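Local coordinates for protein aminotransferase, class I (Staphylococcus aureus, PDB 2O1B) that probably catalyses pyridoxal-phosphate-dependent transfer of amino groups between amino acids and 2-oxo acids, as an aspartate aminotransferase of class I, at residues Q101-L106 with K231-A237; K25-P30 with A148-D154; L47-M52 with E391-R395; G224-F228 with Q308-K313. All coordinates share one frame; numbering follows the deposited sequence.

Interaction 1: residues Q101-L106 with K231-A237; sequences QYNVTL and KNPSILA
The ring of Y102 meets the 231-237 loop along one side, from K231 to S234. S234 CB lies 4.2 Å from the centroid of the Y102 ring, an off-centre CH-pi contact, while the carbonyl O of N232 comes to the ring edge, 3.6 Å from Y102 CE2. A water in the ring plane accepts from Y102 OH and from K231 NZ and donates to N232 O, so a single molecule ties three polar atoms together. K231 NZ also gives a hydrogen bond of 3.0 Å to Q101 OE1, nearly in line with the amide carbonyl; the lysine chain runs extended as far as CE and turns only at its last torsion (chi4 60°). Beyond the ring the contact becomes apolar. V104 CG1 packs on L236 CB at 3.8 Å, and V104 CG2 rests against A237 CB.

The loop is shaped by an ST turn, in which L236 N donates to S234 OG (3.1 Å), and the same hydroxyl is hydrogen-bonded to E247. N232 ND2 is bonded to the carbonyls of G224 and F226. The contact thus joins the C-terminal end of helix 88-102 to the loop following strand 216-220, with V266 of strand 263-267 touching both L106 and L236.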
loop_
_atom_site.group_PDB
_atom_site.type_symbol
_atom_site.label_atom_id
_atom_site.label_comp_id
_atom_site.label_asym_id
_atom_site.label_seq_id
_atom_site.Cartn_x
_atom_site.Cartn_y
_atom_site.Cartn_z
ATOM N N GLN A 101 11.762 -12.890 -21.603
ATOM C CA GLN A 101 12.960 -12.629 -20.802
ATOM C C GLN A 101 13.590 -13.920 -20.261
ATOM O O GLN A 101 14.803 -14.124 -20.396
ATOM C CB GLN A 101 12.680 -11.634 -19.653
ATOM C CG GLN A 101 12.481 -10.166 -20.092
ATOM C CD GLN A 101 13.782 -9.444 -20.423
ATOM O OE1 GLN A 101 14.875 -9.936 -20.120
ATOM N NE2 GLN A 101 13.668 -8.264 -21.030
ATOM N N TYR A 102 12.770 -14.786 -19.665
ATOM C CA TYR A 102 13.277 -15.945 -18.922
ATOM C C TYR A 102 12.727 -17.314 -19.364
ATOM O O TYR A 102 13.008 -18.332 -18.717
ATOM C CB TYR A 102 13.072 -15.727 -17.412
ATOM C CG TYR A 102 13.607 -14.393 -16.923
ATOM C CD1 TYR A 102 12.746 -13.362 -16.560
ATOM C CD2 TYR A 102 14.983 -14.153 -16.850
ATOM C CE1 TYR A 102 13.239 -12.119 -16.126
ATOM C CE2 TYR A 102 15.480 -12.922 -16.407
ATOM C CZ TYR A 102 14.609 -11.909 -16.058
ATOM O OH TYR A 102 15.106 -10.681 -15.641
ATOM N N ASN A 103 11.981 -17.340 -20.471
ATOM C CA ASN A 103 11.289 -18.553 -20.951
ATOM C C ASN A 103 10.463 -19.239 -19.850
ATOM O O ASN A 103 10.441 -20.469 -19.735
ATOM C CB ASN A 103 12.261 -19.533 -21.638
ATOM C CG ASN A 103 11.542 -20.551 -22.528
ATOM O OD1 ASN A 103 10.500 -20.255 -23.121
ATOM N ND2 ASN A 103 12.106 -21.756 -22.630
ATOM N N VAL A 104 9.796 -18.416 -19.041
ATOM C CA VAL A 104 8.964 -18.882 -17.944
ATOM C C VAL A 104 7.509 -18.679 -18.327
ATOM O O VAL A 104 7.091 -17.547 -18.600
ATOM C CB VAL A 104 9.248 -18.111 -16.630
ATOM C CG1 VAL A 104 8.290 -18.545 -15.532
ATOM C CG2 VAL A 104 10.694 -18.310 -16.177
ATOM N N THR A 105 6.755 -19.776 -18.347
ATOM C CA THR A 105 5.326 -19.733 -18.649
ATOM C C THR A 105 4.529 -19.506 -17.376
ATOM O O THR A 105 4.630 -20.288 -16.414
ATOM C CB THR A 105 4.827 -21.038 -19.300
ATOM O OG1 THR A 105 5.004 -22.124 -18.382
ATOM C CG2 THR A 105 5.590 -21.329 -20.563
ATOM N N LEU A 106 3.741 -18.436 -17.374
ATOM C CA LEU A 106 2.926 -18.086 -16.220
ATOM C C LEU A 106 1.460 -17.928 -16.583
ATOM O O LEU A 106 1.133 -17.433 -17.663
ATOM C CB LEU A 106 3.416 -16.776 -15.633
ATOM C CG LEU A 106 4.857 -16.763 -15.172
ATOM C CD1 LEU A 106 5.276 -15.319 -15.098
ATOM C CD2 LEU A 106 4.993 -17.487 -13.845
ATOM N N LYS A 231 23.645 -12.519 -17.900
ATOM C CA LYS A 231 22.255 -12.168 -17.598
ATOM C C LYS A 231 21.845 -12.919 -16.344
ATOM O O LYS A 231 22.072 -14.112 -16.243
ATOM C CB LYS A 231 21.338 -12.560 -18.759
ATOM C CG LYS A 231 19.848 -12.336 -18.489
ATOM C CD LYS A 231 19.048 -12.184 -19.792
ATOM C CE LYS A 231 17.589 -11.790 -19.519
ATOM N NZ LYS A 231 17.470 -10.477 -18.770
ATOM N N ASN A 232 21.256 -12.221 -15.387
ATOM C CA ASN A 232 20.811 -12.863 -14.150
ATOM C C ASN A 232 19.684 -13.844 -14.428
ATOM O O ASN A 232 18.760 -13.511 -15.168
ATOM C CB ASN A 232 20.323 -11.822 -13.145
ATOM C CG ASN A 232 21.410 -10.859 -12.724
ATOM O OD1 ASN A 232 22.466 -11.262 -12.218
ATOM N ND2 ASN A 232 21.149 -9.577 -12.910
ATOM N N PRO A 233 19.760 -15.053 -13.838
ATOM C CA PRO A 233 18.711 -16.045 -13.999
ATOM C C PRO A 233 17.504 -15.834 -13.076
ATOM O O PRO A 233 17.644 -15.321 -11.959
ATOM C CB PRO A 233 19.418 -17.353 -13.634
ATOM C CG PRO A 233 20.420 -16.963 -12.669
ATOM C CD PRO A 233 20.862 -15.564 -13.009
ATOM N N SER A 234 16.337 -16.251 -13.563
ATOM C CA SER A 234 15.128 -16.309 -12.759
ATOM C C SER A 234 15.136 -17.620 -11.963
ATOM O O SER A 234 15.556 -18.650 -12.483
ATOM C CB SER A 234 13.905 -16.268 -13.676
ATOM O OG SER A 234 12.694 -16.404 -12.941
ATOM N N ILE A 235 14.660 -17.590 -10.720
ATOM C CA ILE A 235 14.466 -18.837 -9.969
ATOM C C ILE A 235 13.373 -19.700 -10.623
ATOM O O ILE A 235 13.375 -20.925 -10.496
ATOM C CB ILE A 235 14.135 -18.577 -8.476
ATOM C CG1 ILE A 235 14.284 -19.868 -7.656
ATOM C CG2 ILE A 235 12.728 -17.928 -8.312
ATOM C CD1 ILE A 235 14.250 -19.663 -6.136
ATOM N N LEU A 236 12.447 -19.050 -11.335
ATOM C CA LEU A 236 11.354 -19.761 -11.998
ATOM C C LEU A 236 11.753 -20.429 -13.314
ATOM O O LEU A 236 10.983 -21.223 -13.852
ATOM C CB LEU A 236 10.140 -18.852 -12.205
ATOM C CG LEU A 236 9.539 -18.146 -10.987
ATOM C CD1 LEU A 236 8.269 -17.452 -11.412
ATOM C CD2 LEU A 236 9.258 -19.111 -9.876
ATOM N N ALA A 237 12.947 -20.127 -13.826
ATOM C CA ALA A 237 13.454 -20.807 -15.029
ATOM C C ALA A 237 14.160 -22.119 -14.684
ATOM O O ALA A 237 14.464 -22.928 -15.567
ATOM C CB ALA A 237 14.373 -19.890 -15.833
HETATM O O HOH W 1 17.814 -10.985 -16.072
#

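Interaction 2: residues K25-P30 with A148-D154; sequences KLANIP and AGVLLAD
I29 supplies the tightly packed half of this contact. Its CD1 sits 3.7 Å from L152 CD2, its CG2 lies 3.9 Å from A148 CB, and its CG1 passes L151 CD1 at 4.2 Å, the two side chains running in opposite directions. The branches divide the work: CG2, anti to the backbone N, turns to A148, whereas CG1, beside that N (chi1 -52°), carries CD1 to L152. L152 starts off pointing away from the 25-30 segment, yet its methyl end swings back to meet the isoleucine.

Between this apolar patch and the charged end lies the close of helix 146-152, a Schellman motif. D154, with positive phi, is its C-prime residue, and D154 N bonds to L151 O. The second subunit adds to the buried side: its K277 donates to I29 O, its H281 packs on I29 and A148, and its T282 packs on L152. The N-terminal segment is therefore part of the dimer interface.

The opposite end is polar and nearer solvent. K25 stretches along the helix terminus past L152 O and bends at its last two torsions, bringing NZ to D154 OD1 at 2.7 Å. This salt bridge uses the syn side of the carboxylate, 19° out of its plane, and both residues are partly exposed. The loose, outward side is P30, whose ring atom CD comes only to 4.2 Å from L151 CD1.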
loop_
_atom_site.group_PDB
_atom_site.type_symbol
_atom_site.label_atom_id
_atom_site.label_comp_id
_atom_site.label_asym_id
_atom_site.label_seq_id
_atom_site.Cartn_x
_atom_site.Cartn_y
_atom_site.Cartn_z
ATOM N N LYS A 25 3.674 -5.247 18.738
ATOM C CA LYS A 25 4.174 -5.760 17.463
ATOM C C LYS A 25 5.024 -4.731 16.720
ATOM O O LYS A 25 6.074 -5.058 16.172
ATOM C CB LYS A 25 2.984 -6.167 16.586
ATOM C CG LYS A 25 3.260 -7.247 15.563
ATOM C CD LYS A 25 2.045 -7.423 14.671
ATOM C CE LYS A 25 1.667 -8.886 14.529
ATOM N NZ LYS A 25 0.983 -9.425 15.739
ATOM N N LEU A 26 4.558 -3.486 16.714
ATOM C CA LEU A 26 5.201 -2.428 15.952
ATOM C C LEU A 26 6.413 -1.909 16.713
ATOM O O LEU A 26 7.427 -1.553 16.111
ATOM C CB LEU A 26 4.197 -1.313 15.672
ATOM C CG LEU A 26 4.434 -0.353 14.505
ATOM C CD1 LEU A 26 4.702 -1.094 13.199
ATOM C CD2 LEU A 26 3.237 0.580 14.372
ATOM N N ALA A 27 6.298 -1.908 18.039
ATOM C CA ALA A 27 7.373 -1.506 18.941
ATOM C C ALA A 27 8.627 -2.356 18.754
ATOM O O ALA A 27 9.753 -1.864 18.902
ATOM C CB ALA A 27 6.897 -1.591 20.386
ATOM N N ASN A 28 8.428 -3.633 18.441
ATOM C CA ASN A 28 9.538 -4.557 18.197
ATOM C C ASN A 28 10.403 -4.160 17.009
ATOM O O ASN A 28 11.596 -4.448 16.996
ATOM C CB ASN A 28 9.025 -5.983 17.994
ATOM C CG ASN A 28 9.065 -6.803 19.263
ATOM O OD1 ASN A 28 8.324 -6.544 20.212
ATOM N ND2 ASN A 28 9.936 -7.803 19.288
ATOM N N ILE A 29 9.805 -3.480 16.032
ATOM C CA ILE A 29 10.456 -3.264 14.736
ATOM C C ILE A 29 11.506 -2.146 14.746
ATOM O O ILE A 29 11.169 -0.983 14.962
ATOM C CB ILE A 29 9.430 -3.068 13.590
ATOM C CG1 ILE A 29 8.414 -4.221 13.605
ATOM C CG2 ILE A 29 10.154 -2.997 12.246
ATOM C CD1 ILE A 29 7.235 -4.055 12.654
ATOM N N PRO A 30 12.786 -2.503 14.501
ATOM C CA PRO A 30 13.842 -1.494 14.446
ATOM C C PRO A 30 13.512 -0.473 13.386
ATOM O O PRO A 30 12.991 -0.832 12.335
ATOM C CB PRO A 30 15.098 -2.293 14.051
ATOM C CG PRO A 30 14.609 -3.611 13.567
ATOM C CD PRO A 30 13.308 -3.861 14.270
ATOM N N ALA A 148 11.114 -6.609 9.017
ATOM C CA ALA A 148 9.841 -6.022 9.426
ATOM C C ALA A 148 8.654 -6.930 9.089
ATOM O O ALA A 148 7.775 -7.150 9.936
ATOM C CB ALA A 148 9.653 -4.641 8.780
ATOM N N GLY A 149 8.637 -7.438 7.854
ATOM C CA GLY A 149 7.606 -8.378 7.395
ATOM C C GLY A 149 7.501 -9.607 8.288
ATOM O O GLY A 149 6.408 -9.969 8.743
ATOM N N VAL A 150 8.635 -10.249 8.552
ATOM C CA VAL A 150 8.654 -11.423 9.438
ATOM C C VAL A 150 8.056 -11.077 10.812
ATOM O O VAL A 150 7.184 -11.798 11.321
ATOM C CB VAL A 150 10.073 -12.014 9.588
ATOM C CG1 VAL A 150 10.028 -13.269 10.423
ATOM C CG2 VAL A 150 10.681 -12.316 8.213
ATOM N N LEU A 151 8.503 -9.961 11.393
ATOM C CA LEU A 151 8.049 -9.527 12.721
ATOM C C LEU A 151 6.581 -9.137 12.728
ATOM O O LEU A 151 5.885 -9.343 13.723
ATOM C CB LEU A 151 8.903 -8.363 13.257
ATOM C CG LEU A 151 10.366 -8.644 13.590
ATOM C CD1 LEU A 151 11.067 -7.390 14.074
ATOM C CD2 LEU A 151 10.498 -9.752 14.663
ATOM N N LEU A 152 6.115 -8.564 11.621
ATOM C CA LEU A 152 4.707 -8.186 11.501
ATOM C C LEU A 152 3.795 -9.407 11.475
ATOM O O LEU A 152 2.609 -9.293 11.766
ATOM C CB LEU A 152 4.465 -7.326 10.255
ATOM C CG LEU A 152 4.863 -5.849 10.402
ATOM C CD1 LEU A 152 4.930 -5.141 9.027
ATOM C CD2 LEU A 152 3.922 -5.122 11.365
ATOM N N ALA A 153 4.364 -10.559 11.116
ATOM C CA ALA A 153 3.645 -11.836 11.087
ATOM C C ALA A 153 3.960 -12.743 12.285
ATOM O O ALA A 153 3.632 -13.930 12.267
ATOM C CB ALA A 153 3.955 -12.566 9.785
ATOM N N ASP A 154 4.593 -12.184 13.317
ATOM C CA ASP A 154 5.017 -12.928 14.519
ATOM C C ASP A 154 5.928 -14.122 14.215
ATOM O O ASP A 154 5.973 -15.098 14.976
ATOM C CB ASP A 154 3.813 -13.380 15.356
ATOM C CG ASP A 154 3.034 -12.215 15.946
ATOM O OD1 ASP A 154 1.964 -11.880 15.391
ATOM O OD2 ASP A 154 3.490 -11.637 16.961
#

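Interaction 3: residues L47-M52 with E391-R395; sequences LPLINM and EAAIR
L47 begins the contact by lying along R395, its CB 3.8 Å from R395 NH2 and over one face of the guanidinium, offset toward the rim. The motif is a strand packed against a helix: strand 50-51, which pairs in parallel with 362-363, lies beside the near-C-terminal helix 388-397 in this class I aminotransferase. P48 follows with its backbone carbonyl, which R395 takes end-on with both terminal nitrogens. The bond from R395 NH2 to P48 O is 2.8 Å long and falls on a lone pair in the carbonyl plane, while NH1 approaches the same oxygen at 2.9 Å; the acceptor lies in the guanidinium plane for both. R395 NH2 also makes a salt bridge, with a weak hydrogen bond, to OE2 of E391, one helical turn earlier, and NH1 also reaches K360 O weakly.

I50 covers the other face: its CD1 stands over the centre of the guanidinium, 3.6 Å from R395 CZ, so that aliphatic groups sandwich the flat cation and help to fix its tilt. The same methyl touches A392 CB. Strand pairing continues outside the contact through backbone bonds of I50 with S361 and L363. Finally M52, a selenomethionine, turns at its last torsion (chi3 88°) and sets SE 3.5 Å from A392 CB.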
loop_
_atom_site.group_PDB
_atom_site.type_symbol
_atom_site.label_atom_id
_atom_site.label_comp_id
_atom_site.label_asym_id
_atom_site.label_seq_id
_atom_site.Cartn_x
_atom_site.Cartn_y
_atom_site.Cartn_z
ATOM N N LEU A 47 34.086 19.401 2.289
ATOM C CA LEU A 47 34.018 19.167 0.851
ATOM C C LEU A 47 32.568 19.103 0.362
ATOM O O LEU A 47 31.678 18.759 1.131
ATOM C CB LEU A 47 34.758 17.867 0.509
ATOM C CG LEU A 47 36.296 17.801 0.518
ATOM C CD1 LEU A 47 36.959 18.638 1.600
ATOM C CD2 LEU A 47 36.751 16.358 0.634
ATOM N N PRO A 48 32.317 19.469 -0.911
ATOM C CA PRO A 48 30.977 19.241 -1.459
ATOM C C PRO A 48 30.545 17.781 -1.303
ATOM O O PRO A 48 31.344 16.867 -1.521
ATOM C CB PRO A 48 31.136 19.610 -2.936
ATOM C CG PRO A 48 32.249 20.590 -2.951
ATOM C CD PRO A 48 33.201 20.134 -1.885
ATOM N N LEU A 49 29.288 17.582 -0.914
ATOM C CA LEU A 49 28.760 16.260 -0.600
ATOM C C LEU A 49 28.555 15.397 -1.840
ATOM O O LEU A 49 28.020 15.857 -2.849
ATOM C CB LEU A 49 27.442 16.382 0.180
ATOM C CG LEU A 49 26.777 15.103 0.698
ATOM C CD1 LEU A 49 27.545 14.494 1.873
ATOM C CD2 LEU A 49 25.321 15.384 1.082
ATOM N N ILE A 50 29.017 14.149 -1.750
ATOM C CA ILE A 50 28.670 13.101 -2.708
ATOM C C ILE A 50 27.901 12.035 -1.927
ATOM O O ILE A 50 28.422 11.445 -0.979
ATOM C CB ILE A 50 29.913 12.503 -3.403
ATOM C CG1 ILE A 50 30.745 13.614 -4.052
ATOM C CG2 ILE A 50 29.506 11.459 -4.443
ATOM C CD1 ILE A 50 32.156 13.209 -4.425
ATOM N N ASN A 51 26.644 11.829 -2.313
ATOM C CA ASN A 51 25.751 10.910 -1.619
ATOM C C ASN A 51 25.781 9.562 -2.307
ATOM O O ASN A 51 25.053 9.342 -3.268
ATOM C CB ASN A 51 24.325 11.471 -1.591
ATOM C CG ASN A 51 23.393 10.696 -0.668
ATOM O OD1 ASN A 51 23.713 9.604 -0.181
ATOM N ND2 ASN A 51 22.217 11.265 -0.428
HETATM N N MSE A 52 26.641 8.673 -1.816
HETATM C CA MSE A 52 26.807 7.335 -2.392
HETATM C C MSE A 52 26.029 6.306 -1.572
HETATM O O MSE A 52 26.344 5.113 -1.583
HETATM C CB MSE A 52 28.288 6.956 -2.445
HETATM C CG MSE A 52 29.192 8.010 -3.058
HETATM SE SE MSE A 52 30.985 7.370 -3.340
HETATM C CE MSE A 52 30.780 6.610 -5.123
ATOM N N GLU A 391 35.408 11.697 -8.836
ATOM C CA GLU A 391 35.900 12.501 -7.721
ATOM C C GLU A 391 35.794 11.711 -6.421
ATOM O O GLU A 391 36.693 11.761 -5.583
ATOM C CB GLU A 391 35.117 13.814 -7.620
ATOM C CG GLU A 391 35.755 14.874 -6.718
ATOM C CD GLU A 391 34.876 16.101 -6.559
ATOM O OE1 GLU A 391 34.841 16.934 -7.490
ATOM O OE2 GLU A 391 34.218 16.232 -5.503
ATOM N N ALA A 392 34.697 10.973 -6.276
ATOM C CA ALA A 392 34.480 10.101 -5.125
ATOM C C ALA A 392 35.526 8.988 -5.067
ATOM O O ALA A 392 35.931 8.562 -3.984
ATOM C CB ALA A 392 33.089 9.516 -5.174
ATOM N N ALA A 393 35.959 8.534 -6.241
ATOM C CA ALA A 393 36.991 7.511 -6.350
ATOM C C ALA A 393 38.329 8.031 -5.845
ATOM O O ALA A 393 38.981 7.384 -5.033
ATOM C CB ALA A 393 37.114 7.028 -7.785
ATOM N N ILE A 394 38.720 9.207 -6.324
ATOM C CA ILE A 394 39.975 9.842 -5.920
ATOM C C ILE A 394 39.980 10.204 -4.436
ATOM O O ILE A 394 41.018 10.099 -3.776
ATOM C CB ILE A 394 40.298 11.082 -6.787
ATOM C CG1 ILE A 394 40.377 10.685 -8.265
ATOM C CG2 ILE A 394 41.622 11.711 -6.355
ATOM C CD1 ILE A 394 40.653 11.842 -9.229
ATOM N N ARG A 395 38.826 10.625 -3.921
ATOM C CA ARG A 395 38.663 10.886 -2.488
ATOM C C ARG A 395 38.965 9.630 -1.670
ATOM O O ARG A 395 39.719 9.683 -0.698
ATOM C CB ARG A 395 37.247 11.383 -2.166
ATOM C CG ARG A 395 36.976 12.826 -2.557
ATOM C CD ARG A 395 35.677 13.309 -1.932
ATOM N NE ARG A 395 35.222 14.566 -2.523
ATOM C CZ ARG A 395 34.095 15.188 -2.189
ATOM N NH1 ARG A 395 33.294 14.682 -1.258
ATOM N NH2 ARG A 395 33.765 16.319 -2.795
#

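Interaction 4: residues G224-F228 with Q308-K313; sequences GAFGF and QSNVFK
Among the polar contacts, S309 stands at the centre. Its OG accepts from G227 N at 2.9 Å with an N-H...O angle of 143°; the hydroxyl is placed there by a first torsion that sets OG anti to the helix N (chi1 -160°). OG also lies 3.1 Å from A225 O, as a weak bond whose proton is not settled. At the other end of the segment, K313 runs fully extended and reaches F228 O through NZ in a second weak bond.

Aromatic contacts come next. F226 turns its edge toward the face of F312 in an offset edge-to-face pair, with planes at 89° and centroids 5.6 Å apart. Over one face of the F228 ring lies K313 CA, 4.0 Å from the centroid, while S309 O comes to the ring edge.

Apolar packing adds two more touches: F226 CE1 meets Q308 CB at 3.8 Å, and F228 CE2 touches F312 CB. Q308 sends its amide away to N256 and G254.

The loop after strand 216-220, whose A222 and Y223 line the cofactor pocket, is thus joined to helix 302-325 through a buried serine bonded to main-chain atoms and through rings, a chemistry that probably holds the loop's backbone beside the pyridoxal phosphate site.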
loop_
_atom_site.group_PDB
_atom_site.type_symbol
_atom_site.label_atom_id
_atom_site.label_comp_id
_atom_site.label_asym_id
_atom_site.label_seq_id
_atom_site.Cartn_x
_atom_site.Cartn_y
_atom_site.Cartn_z
ATOM N N GLY A 224 17.299 -7.598 -11.197
ATOM C CA GLY A 224 17.272 -8.513 -12.327
ATOM C C GLY A 224 17.889 -7.976 -13.603
ATOM O O GLY A 224 18.588 -8.719 -14.303
ATOM N N ALA A 225 17.674 -6.692 -13.882
ATOM C CA ALA A 225 18.163 -6.047 -15.123
ATOM C C ALA A 225 19.681 -5.836 -15.167
ATOM O O ALA A 225 20.270 -5.683 -16.248
ATOM C CB ALA A 225 17.465 -4.707 -15.314
ATOM N N PHE A 226 20.299 -5.802 -13.986
ATOM C CA PHE A 226 21.695 -5.413 -13.820
ATOM C C PHE A 226 22.551 -6.677 -13.597
ATOM O O PHE A 226 22.739 -7.133 -12.469
ATOM C CB PHE A 226 21.808 -4.395 -12.659
ATOM C CG PHE A 226 20.903 -3.171 -12.822
ATOM C CD1 PHE A 226 21.391 -1.991 -13.378
ATOM C CD2 PHE A 226 19.556 -3.214 -12.431
ATOM C CE1 PHE A 226 20.560 -0.873 -13.536
ATOM C CE2 PHE A 226 18.724 -2.115 -12.592
ATOM C CZ PHE A 226 19.232 -0.933 -13.155
ATOM N N GLY A 227 23.034 -7.255 -14.702
ATOM C CA GLY A 227 23.851 -8.469 -14.663
ATOM C C GLY A 227 25.034 -8.180 -15.544
ATOM O O GLY A 227 24.866 -7.957 -16.747
ATOM N N PHE A 228 26.221 -8.122 -14.950
ATOM C CA PHE A 228 27.356 -7.493 -15.631
ATOM C C PHE A 228 28.113 -8.413 -16.574
ATOM O O PHE A 228 28.399 -8.032 -17.701
ATOM C CB PHE A 228 28.294 -6.804 -14.629
ATOM C CG PHE A 228 27.626 -5.695 -13.850
ATOM C CD1 PHE A 228 27.911 -5.496 -12.515
ATOM C CD2 PHE A 228 26.685 -4.866 -14.467
ATOM C CE1 PHE A 228 27.279 -4.466 -11.800
ATOM C CE2 PHE A 228 26.037 -3.843 -13.759
ATOM C CZ PHE A 228 26.339 -3.641 -12.436
ATOM N N GLN A 308 20.806 0.063 -19.330
ATOM C CA GLN A 308 20.978 0.302 -17.897
ATOM C C GLN A 308 22.056 -0.589 -17.314
ATOM O O GLN A 308 22.932 -0.116 -16.597
ATOM C CB GLN A 308 19.673 0.041 -17.146
ATOM C CG GLN A 308 18.580 1.089 -17.350
ATOM C CD GLN A 308 18.760 2.295 -16.456
ATOM O OE1 GLN A 308 19.661 3.104 -16.674
ATOM N NE2 GLN A 308 17.907 2.421 -15.428
ATOM N N SER A 309 21.976 -1.882 -17.610
ATOM C CA SER A 309 22.970 -2.843 -17.136
ATOM C C SER A 309 24.364 -2.463 -17.639
ATOM O O SER A 309 25.321 -2.437 -16.876
ATOM C CB SER A 309 22.607 -4.255 -17.600
ATOM O OG SER A 309 23.257 -5.233 -16.800
ATOM N N ASN A 310 24.472 -2.148 -18.924
ATOM C CA ASN A 310 25.763 -1.781 -19.482
ATOM C C ASN A 310 26.363 -0.519 -18.855
ATOM O O ASN A 310 27.559 -0.477 -18.577
ATOM C CB ASN A 310 25.685 -1.686 -21.005
ATOM C CG ASN A 310 25.393 -3.032 -21.655
ATOM O OD1 ASN A 310 24.776 -3.100 -22.723
ATOM N ND2 ASN A 310 25.828 -4.111 -21.008
ATOM N N VAL A 311 25.525 0.492 -18.616
ATOM C CA VAL A 311 25.962 1.760 -18.013
ATOM C C VAL A 311 26.555 1.532 -16.623
ATOM O O VAL A 311 27.589 2.101 -16.278
ATOM C CB VAL A 311 24.813 2.800 -17.956
ATOM C CG1 VAL A 311 25.080 3.867 -16.897
ATOM C CG2 VAL A 311 24.599 3.457 -19.349
ATOM N N PHE A 312 25.916 0.677 -15.834
ATOM C CA PHE A 312 26.431 0.376 -14.500
ATOM C C PHE A 312 27.646 -0.542 -14.518
ATOM O O PHE A 312 28.529 -0.440 -13.656
ATOM C CB PHE A 312 25.313 -0.113 -13.581
ATOM C CG PHE A 312 24.497 1.012 -13.023
ATOM C CD1 PHE A 312 24.809 1.562 -11.786
ATOM C CD2 PHE A 312 23.464 1.581 -13.765
ATOM C CE1 PHE A 312 24.080 2.634 -11.279
ATOM C CE2 PHE A 312 22.736 2.647 -13.266
ATOM C CZ PHE A 312 23.040 3.171 -12.016
ATOM N N LYS A 313 27.706 -1.404 -15.529
ATOM C CA LYS A 313 28.855 -2.267 -15.749
ATOM C C LYS A 313 30.141 -1.454 -15.872
ATOM O O LYS A 313 31.116 -1.719 -15.159
ATOM C CB LYS A 313 28.639 -3.112 -16.995
ATOM C CG LYS A 313 29.739 -4.104 -17.291
ATOM C CD LYS A 313 29.429 -4.789 -18.603
ATOM C CE LYS A 313 30.377 -5.929 -18.868
ATOM N NZ LYS A 313 29.838 -6.796 -19.962
#

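Interactions 1 and 4 share one loop, the chain after strand 216-220, and touch through the side chain of N232; their centres are 17 Å apart. Interaction 4 is the buried one and relies on rings and a serine, whereas the other three are partly buried and each uses the charged end of a long side chain as a main hydrogen-bond donor. Interaction 2 differs in meeting the second subunit. Interaction 3 lies on the opposite side of the chain's centre from interaction 1, with centres 38 Å apart. Its arginine is sandwiched by aliphatic groups, while the lysines of interactions 1 and 2 meet an amide oxygen and a carboxylate.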